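Local coordinates for ABC transporter substrate-binding protein (Staphylococcus aureus subsp. aureus NCTC 8325, PDB 3UN6) that is of unknown function but binds zinc and probably serves as the extracytoplasmic ligand-binding component of an ABC-type import system, at residues P43-S47 with G113-N118; N49-T53 with Y244-K250; D88-I94 with C220-R226; V191-F195 with V271-S275. The contacts are given in a common frame with arbitrary orientation. Residues are numbered along the deposited sequence.

Contact 1 (P43-S47 with G113-N118); sequences PITHS and GHHEGN. With ZN (zinc ion), chain B.
His46 dominates this buried contact, in which the loop between strand 36-41 and helix 48-58 meets the irregular strand segment 113-118. Pro43 bends the chain (phi/psi -78/67°), Ile44 is extended (-126/161°), and Thr45 to Ser47 form a 3-10 turn, with Ser47 N bonded to Ile44 O at 3.1 Å. The CA atoms of His46 and Gly113 are 5.4 Å apart, those of Thr45 and Gly117 6.9 Å. His46 takes chi1 m (-59°) and chi2 176°, presenting ND1 to the zinc ion at 2.1 Å; water 2 lies 2.4 Å from the metal, and Cys220 and Cys221 complete the site. In this type 2 periplasmic-binding-protein fold the zinc lies where the loop meets strands 112-122 and 221-225, consistent with the inter-lobe cleft in which relatives bind ligands. His114, chi1 p (63°) and chi2 101°, lays its ring face-to-face on that of His46, centroids 3.5 Å apart and planes at 8°, while its NE2 is hydrogen-bonded to Cys221 N. His46 NE2 gives a weak hydrogen bond to Gly117 O (3.2 Å), and Asn118 OD1, itself bonded to His149, approaches His46 CE1 in the ring plane at 3.0 Å. Gly117 has phi 76°, and a CB there would crowd His46 NE2 and Thr45 OG1. Water 1 donates to both His46 O (2.8 Å) and Gly113 O (2.7 Å).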
# COMPACT_ATOMS: atom_id res chain seq x y z
N PRO A 43 3.25 2.54 -8.59
CA PRO A 43 2.23 3.52 -9.05
C PRO A 43 0.79 3.12 -8.68
O PRO A 43 -0.04 2.84 -9.53
CB PRO A 43 2.43 3.55 -10.57
CG PRO A 43 2.85 2.14 -10.90
CD PRO A 43 3.65 1.64 -9.70
N ILE A 44 0.52 3.13 -7.38
CA ILE A 44 -0.76 2.78 -6.82
C ILE A 44 -1.17 3.96 -5.94
O ILE A 44 -0.32 4.77 -5.57
CB ILE A 44 -0.66 1.54 -5.98
CG1 ILE A 44 0.45 1.72 -4.92
CG2 ILE A 44 -0.37 0.32 -6.88
CD1 ILE A 44 0.64 0.52 -3.99
N THR A 45 -2.46 4.07 -5.62
CA THR A 45 -2.93 5.19 -4.78
C THR A 45 -2.28 5.21 -3.41
O THR A 45 -2.22 6.26 -2.76
CB THR A 45 -4.45 5.18 -4.56
OG1 THR A 45 -4.82 4.05 -3.76
CG2 THR A 45 -5.21 5.17 -5.90
N HIS A 46 -1.77 4.07 -2.96
CA HIS A 46 -1.17 4.01 -1.65
C HIS A 46 0.13 4.78 -1.54
O HIS A 46 0.59 5.04 -0.42
CB HIS A 46 -0.97 2.57 -1.18
CG HIS A 46 -2.24 1.79 -1.12
ND1 HIS A 46 -2.27 0.45 -0.80
CD2 HIS A 46 -3.51 2.14 -1.41
CE1 HIS A 46 -3.51 0.02 -0.84
NE2 HIS A 46 -4.29 1.03 -1.21
N SER A 47 0.70 5.16 -2.67
CA SER A 47 1.95 5.90 -2.67
C SER A 47 1.80 7.32 -3.17
O SER A 47 2.78 8.03 -3.26
CB SER A 47 2.98 5.17 -3.56
OG SER A 47 2.67 5.36 -4.93
N GLY A 113 0.79 5.45 4.32
CA GLY A 113 0.75 6.05 3.00
C GLY A 113 -0.68 6.53 2.67
O GLY A 113 -0.88 7.43 1.87
N HIS A 114 -1.68 5.96 3.36
CA HIS A 114 -3.07 6.21 3.02
C HIS A 114 -3.98 5.39 3.93
O HIS A 114 -3.51 4.61 4.77
CB HIS A 114 -3.28 5.58 1.65
CG HIS A 114 -3.08 4.10 1.71
ND1 HIS A 114 -4.13 3.21 1.75
CD2 HIS A 114 -1.96 3.38 1.94
CE1 HIS A 114 -3.65 1.99 1.91
NE2 HIS A 114 -2.33 2.07 2.03
N HIS A 115 -5.28 5.58 3.76
CA HIS A 115 -6.31 4.74 4.40
C HIS A 115 -7.13 4.15 3.25
O HIS A 115 -7.36 4.83 2.24
CB HIS A 115 -7.23 5.52 5.35
CG HIS A 115 -6.53 6.06 6.55
ND1 HIS A 115 -6.40 5.36 7.73
CD2 HIS A 115 -5.92 7.25 6.76
CE1 HIS A 115 -5.74 6.08 8.60
NE2 HIS A 115 -5.44 7.24 8.05
N GLU A 116 -7.53 2.89 3.40
CA GLU A 116 -8.36 2.19 2.44
C GLU A 116 -7.73 2.04 1.06
O GLU A 116 -6.52 1.74 0.96
CB GLU A 116 -9.77 2.83 2.36
CG GLU A 116 -10.45 2.88 3.72
CD GLU A 116 -10.73 1.49 4.35
OE1 GLU A 116 -11.31 1.47 5.47
OE2 GLU A 116 -10.40 0.43 3.75
N GLY A 117 -8.52 2.15 -0.01
CA GLY A 117 -7.99 2.03 -1.37
C GLY A 117 -7.66 0.62 -1.87
O GLY A 117 -6.98 0.46 -2.90
N ASN A 118 -8.13 -0.41 -1.16
CA ASN A 118 -7.93 -1.83 -1.57
C ASN A 118 -9.22 -2.44 -2.12
O ASN A 118 -10.32 -2.07 -1.70
CB ASN A 118 -7.41 -2.68 -0.39
CG ASN A 118 -5.90 -2.57 -0.20
OD1 ASN A 118 -5.16 -2.51 -1.19
ND2 ASN A 118 -5.43 -2.57 1.06
ZN ZN B . -0.80 -0.92 -0.15
O HOH W 1 0.91 7.83 -0.08
O HOH W 2 -0.59 -2.28 -2.09

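Contact 2 (N49-T53 with Y244-K250); sequences NLMMT and YKKSGFK
Helices 48-58 and 234-250 cross here beside the five-stranded sheet, Leu50 and Thr53 also touching strand 66-71. The axes of segments 49-53 and 244-250 pass 8.5 Å apart with N-to-C directions at 113°, Thr53 lying by Tyr244 (CA-CA 5.3 Å) and Asn49 by Gly248 (6.1 Å). Tyr244 (chi1 t) places one ring face against Asn49 ND2, 3.5 Å from Tyr244 CZ; Leu50 CD2 meets the ring edge at Tyr244 CE1, 3.9 Å away. Tyr244 OH bonds onward to Leu112 O, and Tyr244 O accepts from Asn49 ND2 at 2.9 Å, with Asn49 in chi1 t. Ser247 (chi1 m) packs its CB against CG of the selenomethionine Met52 (3.4 Å); its OG, bonded to Asp243 O, lies 3.2 Å from CA of Thr53, whose OG1 (chi1 m) donates to Asn49 O at 2.8 Å. Gly248 N lies 3.1 Å from Asn49 OD1, at too poor an angle to bond. Lys250 CG touches Met52 CE at 3.7 Å. The chemistry is mixed: one side-chain-to-backbone hydrogen bond set among Tyr244, Met52 and Leu50 packing.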
# COMPACT_ATOMS: atom_id res chain seq x y z
N ASN A 49 0.68 10.09 -1.89
CA ASN A 49 1.07 11.21 -1.03
C ASN A 49 2.54 11.59 -1.25
O ASN A 49 2.92 12.71 -0.99
CB ASN A 49 0.81 10.94 0.46
CG ASN A 49 0.84 12.22 1.28
OD1 ASN A 49 0.23 13.22 0.91
ND2 ASN A 49 1.54 12.20 2.39
N LEU A 50 3.36 10.67 -1.74
CA LEU A 50 4.75 10.99 -2.09
C LEU A 50 4.79 11.97 -3.28
O LEU A 50 5.65 12.86 -3.32
CB LEU A 50 5.55 9.74 -2.45
CG LEU A 50 5.94 8.82 -1.30
CD1 LEU A 50 6.61 7.58 -1.85
CD2 LEU A 50 6.85 9.56 -0.34
N MSE A 51 3.86 11.80 -4.23
CA MSE A 51 3.78 12.67 -5.41
C MSE A 51 3.39 14.07 -4.93
O MSE A 51 3.95 15.09 -5.36
CB MSE A 51 2.71 12.19 -6.42
CG MSE A 51 2.65 10.68 -6.81
SE MSE A 51 4.22 9.83 -7.56
CE MSE A 51 5.09 9.23 -5.89
N MSE A 52 2.41 14.13 -4.03
CA MSE A 52 1.99 15.42 -3.49
C MSE A 52 3.16 16.09 -2.76
O MSE A 52 3.37 17.30 -2.91
CB MSE A 52 0.81 15.27 -2.54
CG MSE A 52 0.36 16.55 -1.98
SE MSE A 52 -0.42 17.75 -3.37
CE MSE A 52 -0.09 19.41 -2.45
N THR A 53 3.91 15.30 -1.98
CA THR A 53 5.06 15.83 -1.22
C THR A 53 6.06 16.48 -2.17
O THR A 53 6.54 17.59 -1.92
CB THR A 53 5.74 14.72 -0.39
OG1 THR A 53 4.76 14.13 0.48
CG2 THR A 53 6.89 15.28 0.44
N TYR A 244 5.54 15.72 4.06
CA TYR A 244 4.68 14.56 3.87
C TYR A 244 3.37 14.72 4.68
O TYR A 244 2.30 14.41 4.18
CB TYR A 244 5.45 13.29 4.28
CG TYR A 244 4.75 11.98 4.00
CD1 TYR A 244 4.96 11.31 2.81
CD2 TYR A 244 3.90 11.40 4.94
CE1 TYR A 244 4.32 10.11 2.54
CE2 TYR A 244 3.28 10.20 4.70
CZ TYR A 244 3.49 9.56 3.48
OH TYR A 244 2.87 8.36 3.21
N LYS A 245 3.47 15.22 5.91
CA LYS A 245 2.30 15.39 6.78
C LYS A 245 1.35 16.45 6.20
O LYS A 245 0.14 16.22 6.09
CB LYS A 245 2.75 15.73 8.19
CG LYS A 245 1.61 15.94 9.17
CD LYS A 245 2.13 15.93 10.58
CE LYS A 245 1.00 16.10 11.59
NZ LYS A 245 1.53 16.03 12.98
N LYS A 246 1.90 17.61 5.83
CA LYS A 246 1.13 18.67 5.21
C LYS A 246 0.41 18.14 3.95
O LYS A 246 -0.79 18.40 3.74
CB LYS A 246 2.04 19.84 4.81
CG LYS A 246 2.81 20.51 5.95
CD LYS A 246 3.66 21.69 5.42
CE LYS A 246 4.50 22.36 6.52
NZ LYS A 246 3.69 22.90 7.64
N SER A 247 1.15 17.37 3.13
CA SER A 247 0.63 16.82 1.89
C SER A 247 -0.56 15.90 2.12
O SER A 247 -1.54 15.92 1.36
CB SER A 247 1.72 16.05 1.13
OG SER A 247 2.73 16.94 0.69
N GLY A 248 -0.48 15.13 3.20
CA GLY A 248 -1.52 14.19 3.57
C GLY A 248 -2.87 14.84 3.75
O GLY A 248 -3.89 14.27 3.37
N PHE A 249 -2.87 16.04 4.30
CA PHE A 249 -4.11 16.80 4.49
C PHE A 249 -4.56 17.47 3.19
O PHE A 249 -5.75 17.53 2.93
CB PHE A 249 -3.97 17.79 5.64
CG PHE A 249 -3.84 17.11 6.98
CD1 PHE A 249 -4.96 16.63 7.63
CD2 PHE A 249 -2.60 16.94 7.58
CE1 PHE A 249 -4.86 15.99 8.87
CE2 PHE A 249 -2.48 16.31 8.81
CZ PHE A 249 -3.61 15.83 9.46
N LYS A 250 -3.63 17.96 2.39
CA LYS A 250 -3.98 18.50 1.06
C LYS A 250 -4.72 17.45 0.21
O LYS A 250 -5.62 17.78 -0.57
CB LYS A 250 -2.71 18.91 0.29
CG LYS A 250 -2.28 20.34 0.39
CD LYS A 250 -3.27 21.25 -0.35
CE LYS A 250 -2.70 22.63 -0.56
NZ LYS A 250 -2.14 23.20 0.69

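Contact 3 (D88-I94 with C220-R226); sequences DGASTLI and CCVLVLR. With ZN (zinc ion), chain B.
Neighbouring antiparallel strands 89-93 and 221-225 lie within the mixed five-stranded sheet (order 66-71, 36-41, 89-93, 221-225, 108-110) of one lobe of this type 2 periplasmic-binding-protein fold. Their axes approach to 4.4 Å, with N-to-C directions at 151°. Ala90-Val224 and Thr92-Val222 are hydrogen-bonded pairs: Ala90 N donates to Val224 O (3.0 Å) and Val224 N to Ala90 O (2.9 Å), Thr92 N to Val222 O (2.9 Å) and Val222 N to Thr92 O (2.8 Å). Arg226 N to Asp88 O (2.9 Å) and Ile94 N to Cys220 O (2.8 Å) extend the ladder at its ends. Gly89-Leu225, Ser91-Leu223 and Leu93-Cys221 are the non-hydrogen-bonded pairs, CA atoms 4.1, 4.5 and 4.4 Å apart. The Gly89 and Ser91 backbones bond to Lys38 and Gly40 of strand 36-41; Cys221 N bonds to His114 NE2 and Cys221 O takes Gly113 N. Ser91 OG bonds weakly to His46 O, Asp88 OD2 accepts from Lys38 N, and Arg226 pairs NE with Glu228 and NH1 with Leu82 O. Ala90, Thr92, Val222 and Val224 share one face, where helix 75-83 covers Thr92 and Val224. At the other end Leu93 is the N-cap residue of helix 94-102, and Cys220 (chi1 t) and Cys221 (chi1 m) converge on zinc, with SG-Zn distances of 2.4 Å for Cys220 and 2.3 Å for Cys221.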
# COMPACT_ATOMS: atom_id res chain seq x y z
N ASP A 88 16.68 5.33 -0.07
CA ASP A 88 16.75 5.72 1.34
C ASP A 88 15.48 5.37 2.14
O ASP A 88 15.48 5.40 3.37
CB ASP A 88 16.95 7.23 1.38
CG ASP A 88 18.23 7.66 0.73
OD1 ASP A 88 19.31 7.26 1.25
OD2 ASP A 88 18.18 8.41 -0.29
N GLY A 89 14.40 5.12 1.42
CA GLY A 89 13.12 4.79 2.02
C GLY A 89 12.15 4.36 0.94
O GLY A 89 12.53 4.21 -0.24
N ALA A 90 10.90 4.18 1.32
CA ALA A 90 9.91 3.69 0.38
C ALA A 90 8.50 3.66 0.95
O ALA A 90 8.33 3.62 2.17
CB ALA A 90 10.29 2.26 -0.02
N SER A 91 7.51 3.72 0.06
CA SER A 91 6.11 3.46 0.44
C SER A 91 5.98 1.96 0.14
O SER A 91 6.24 1.54 -0.98
CB SER A 91 5.12 4.27 -0.41
OG SER A 91 3.80 4.04 0.03
N THR A 92 5.62 1.16 1.14
CA THR A 92 5.64 -0.30 0.98
C THR A 92 4.61 -1.03 1.82
O THR A 92 4.06 -0.49 2.79
CB THR A 92 7.09 -0.85 1.31
OG1 THR A 92 7.21 -2.24 0.94
CG2 THR A 92 7.41 -0.70 2.78
N LEU A 93 4.33 -2.27 1.44
CA LEU A 93 3.41 -3.12 2.18
C LEU A 93 3.92 -3.23 3.63
O LEU A 93 5.11 -3.51 3.87
CB LEU A 93 3.35 -4.51 1.57
CG LEU A 93 2.95 -4.58 0.09
CD1 LEU A 93 3.06 -6.02 -0.36
CD2 LEU A 93 1.54 -4.00 -0.13
N ILE A 94 3.03 -3.01 4.60
CA ILE A 94 3.44 -3.01 6.00
C ILE A 94 3.92 -4.38 6.48
O ILE A 94 4.85 -4.47 7.27
CB ILE A 94 2.33 -2.37 6.95
CG1 ILE A 94 2.90 -2.13 8.35
CG2 ILE A 94 1.05 -3.23 6.98
CD1 ILE A 94 1.88 -1.56 9.36
N CYS A 220 -2.38 -0.87 5.12
CA CYS A 220 -1.77 -1.54 3.98
C CYS A 220 -0.33 -1.05 3.75
O CYS A 220 0.61 -1.73 4.09
CB CYS A 220 -2.62 -1.38 2.72
SG CYS A 220 -2.00 -2.38 1.33
N CYS A 221 -0.16 0.12 3.17
CA CYS A 221 1.17 0.63 2.92
C CYS A 221 1.60 1.68 3.92
O CYS A 221 0.80 2.50 4.38
CB CYS A 221 1.29 1.19 1.51
SG CYS A 221 1.30 -0.09 0.19
N VAL A 222 2.90 1.69 4.21
CA VAL A 222 3.51 2.66 5.14
C VAL A 222 4.75 3.28 4.50
O VAL A 222 5.37 2.69 3.60
CB VAL A 222 3.99 1.97 6.47
CG1 VAL A 222 2.81 1.68 7.39
CG2 VAL A 222 4.81 0.72 6.16
N LEU A 223 5.08 4.49 4.93
CA LEU A 223 6.33 5.13 4.56
C LEU A 223 7.36 4.64 5.57
O LEU A 223 7.19 4.84 6.80
CB LEU A 223 6.23 6.65 4.65
CG LEU A 223 7.54 7.43 4.41
CD1 LEU A 223 8.05 7.22 3.02
CD2 LEU A 223 7.30 8.94 4.66
N VAL A 224 8.38 3.96 5.06
CA VAL A 224 9.48 3.51 5.88
C VAL A 224 10.75 4.23 5.44
O VAL A 224 10.91 4.57 4.25
CB VAL A 224 9.71 2.01 5.77
CG1 VAL A 224 8.44 1.26 6.17
CG2 VAL A 224 10.13 1.62 4.35
N LEU A 225 11.65 4.47 6.39
CA LEU A 225 12.92 5.10 6.11
C LEU A 225 14.00 4.24 6.66
O LEU A 225 13.81 3.60 7.71
CB LEU A 225 13.02 6.46 6.80
CG LEU A 225 11.99 7.50 6.35
CD1 LEU A 225 12.06 8.76 7.21
CD2 LEU A 225 12.17 7.83 4.88
N ARG A 226 15.13 4.21 5.96
CA ARG A 226 16.28 3.49 6.46
C ARG A 226 16.76 4.18 7.73
O ARG A 226 16.71 5.40 7.85
CB ARG A 226 17.40 3.40 5.39
CG ARG A 226 17.13 2.37 4.28
CD ARG A 226 18.28 2.30 3.26
NE ARG A 226 19.57 1.97 3.86
CZ ARG A 226 20.04 0.74 4.06
NH1 ARG A 226 19.33 -0.33 3.74
NH2 ARG A 226 21.23 0.57 4.61
ZN ZN B . -0.80 -0.92 -0.15
O HOH W 2 -0.59 -2.28 -2.09

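Contact 4 (V191-F195 with V271-S275); sequences VAEPF and VLTQS
A cis-proline turn, where strand 188-192 of the second sheet runs out toward helix 195-201, packs on one side of helix 269-277. Val191 and Ala192 are extended, Glu193 keeps phi/psi -65/157°, and the peptide to Pro194 is cis; Phe195 N closes the turn on Ala192 O at 3.2 Å. The segments come nearest at Pro194 and Ser275, CA atoms 5.2 Å apart. Apolar packing centres on Pro194, whose ring is C-gamma endo: its CB meets Val271 CG1 (chi1 t) at 3.6 Å and Leu272 CD2 (chi1 m, chi2 t) at 4.1 Å. The polar groups bond within their own segments or to neighbours rather than across the contact. Glu193 (chi1 m, chi2 m) turns OE1 onto the backbone N atoms of Gly196 and Ala197 at the start of helix 195-201, while its backbone bonds to Thr45 and Gly117, linking the turn to the loop that bears His46 and to strand 112-122. Ser275, chi1 m, returns its OG to Val271 O at 2.7 Å, and the same OG lies 3.5 Å from Glu193 CB and 3.1 Å from Pro194 CB.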
# COMPACT_ATOMS: atom_id res chain seq x y z
N VAL A 191 -5.85 -6.09 -4.60
CA VAL A 191 -4.74 -5.19 -4.86
C VAL A 191 -5.16 -3.76 -4.57
O VAL A 191 -6.34 -3.50 -4.32
CB VAL A 191 -4.33 -5.30 -6.33
CG1 VAL A 191 -5.49 -4.77 -7.24
CG2 VAL A 191 -3.02 -4.55 -6.60
N ALA A 192 -4.18 -2.85 -4.54
CA ALA A 192 -4.48 -1.45 -4.35
C ALA A 192 -4.99 -0.88 -5.66
O ALA A 192 -4.60 -1.35 -6.74
CB ALA A 192 -3.23 -0.68 -3.92
N GLU A 193 -5.83 0.12 -5.59
CA GLU A 193 -6.23 0.81 -6.81
C GLU A 193 -4.94 1.46 -7.32
O GLU A 193 -4.02 1.70 -6.54
CB GLU A 193 -7.32 1.81 -6.54
CG GLU A 193 -8.67 1.16 -6.20
CD GLU A 193 -9.33 0.40 -7.37
OE1 GLU A 193 -8.62 -0.11 -8.27
OE2 GLU A 193 -10.58 0.28 -7.38
N PRO A 194 -4.87 1.76 -8.63
CA PRO A 194 -5.90 1.63 -9.63
C PRO A 194 -6.00 0.29 -10.34
O PRO A 194 -6.70 0.20 -11.33
CB PRO A 194 -5.48 2.70 -10.64
CG PRO A 194 -3.98 2.62 -10.61
CD PRO A 194 -3.61 2.20 -9.23
N PHE A 195 -5.37 -0.76 -9.81
CA PHE A 195 -5.35 -2.04 -10.52
C PHE A 195 -6.65 -2.82 -10.52
O PHE A 195 -6.81 -3.75 -11.30
CB PHE A 195 -4.08 -2.83 -10.17
CG PHE A 195 -2.85 -2.13 -10.66
CD1 PHE A 195 -2.54 -2.13 -12.03
CD2 PHE A 195 -2.10 -1.34 -9.81
CE1 PHE A 195 -1.45 -1.43 -12.53
CE2 PHE A 195 -0.98 -0.62 -10.30
CZ PHE A 195 -0.67 -0.66 -11.68
N VAL A 271 -10.19 6.05 -14.66
CA VAL A 271 -9.65 5.02 -13.78
C VAL A 271 -9.13 5.62 -12.46
O VAL A 271 -9.32 5.02 -11.41
CB VAL A 271 -8.52 4.21 -14.47
CG1 VAL A 271 -7.63 3.44 -13.44
CG2 VAL A 271 -9.14 3.27 -15.50
N LEU A 272 -8.52 6.80 -12.52
CA LEU A 272 -7.92 7.41 -11.33
C LEU A 272 -8.96 8.14 -10.44
O LEU A 272 -8.76 8.26 -9.23
CB LEU A 272 -6.74 8.31 -11.70
CG LEU A 272 -5.54 7.54 -12.28
CD1 LEU A 272 -4.57 8.50 -12.93
CD2 LEU A 272 -4.84 6.67 -11.20
N THR A 273 -10.06 8.59 -11.05
CA THR A 273 -11.17 9.19 -10.29
C THR A 273 -11.80 8.09 -9.44
O THR A 273 -12.03 8.26 -8.25
CB THR A 273 -12.19 9.84 -11.21
OG1 THR A 273 -11.53 10.89 -11.93
CG2 THR A 273 -13.34 10.45 -10.40
N GLN A 274 -12.08 6.94 -10.06
CA GLN A 274 -12.61 5.80 -9.31
C GLN A 274 -11.63 5.39 -8.18
O GLN A 274 -12.04 5.14 -7.04
CB GLN A 274 -12.87 4.63 -10.26
CG GLN A 274 -13.33 3.34 -9.57
CD GLN A 274 -13.75 2.30 -10.58
OE1 GLN A 274 -14.21 2.64 -11.66
NE2 GLN A 274 -13.60 1.04 -10.24
N SER A 275 -10.34 5.34 -8.51
CA SER A 275 -9.29 4.94 -7.58
C SER A 275 -9.20 5.89 -6.39
O SER A 275 -9.09 5.46 -5.23
CB SER A 275 -7.95 4.88 -8.30
OG SER A 275 -7.97 3.89 -9.33

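How the contacts relate
From the N terminus, the loop after strand 36-41 enters contact 1 and helix 48-58 at once enters contact 2; strand 89-93 then opens contact 3. Contact 1 closes first, at 113-118, crossing both contacts 2 and 3. Segment 191-195 next opens contact 4, before contact 3 closes at 220-226 and contact 2 at 244-250, so contact 3 lies wholly within the span of contact 2. Contact 4 closes last, at 271-275, crossing contacts 2 and 3 but following contact 1 in series. Contacts 2 and 3 pair a helix layer with the five-stranded sheet; contact 1 shares the zinc with contact 3 and bonds through Thr45 and Gly117 to Glu193 of contact 4, strands 112-122 and 188-192 being neighbours in the second sheet.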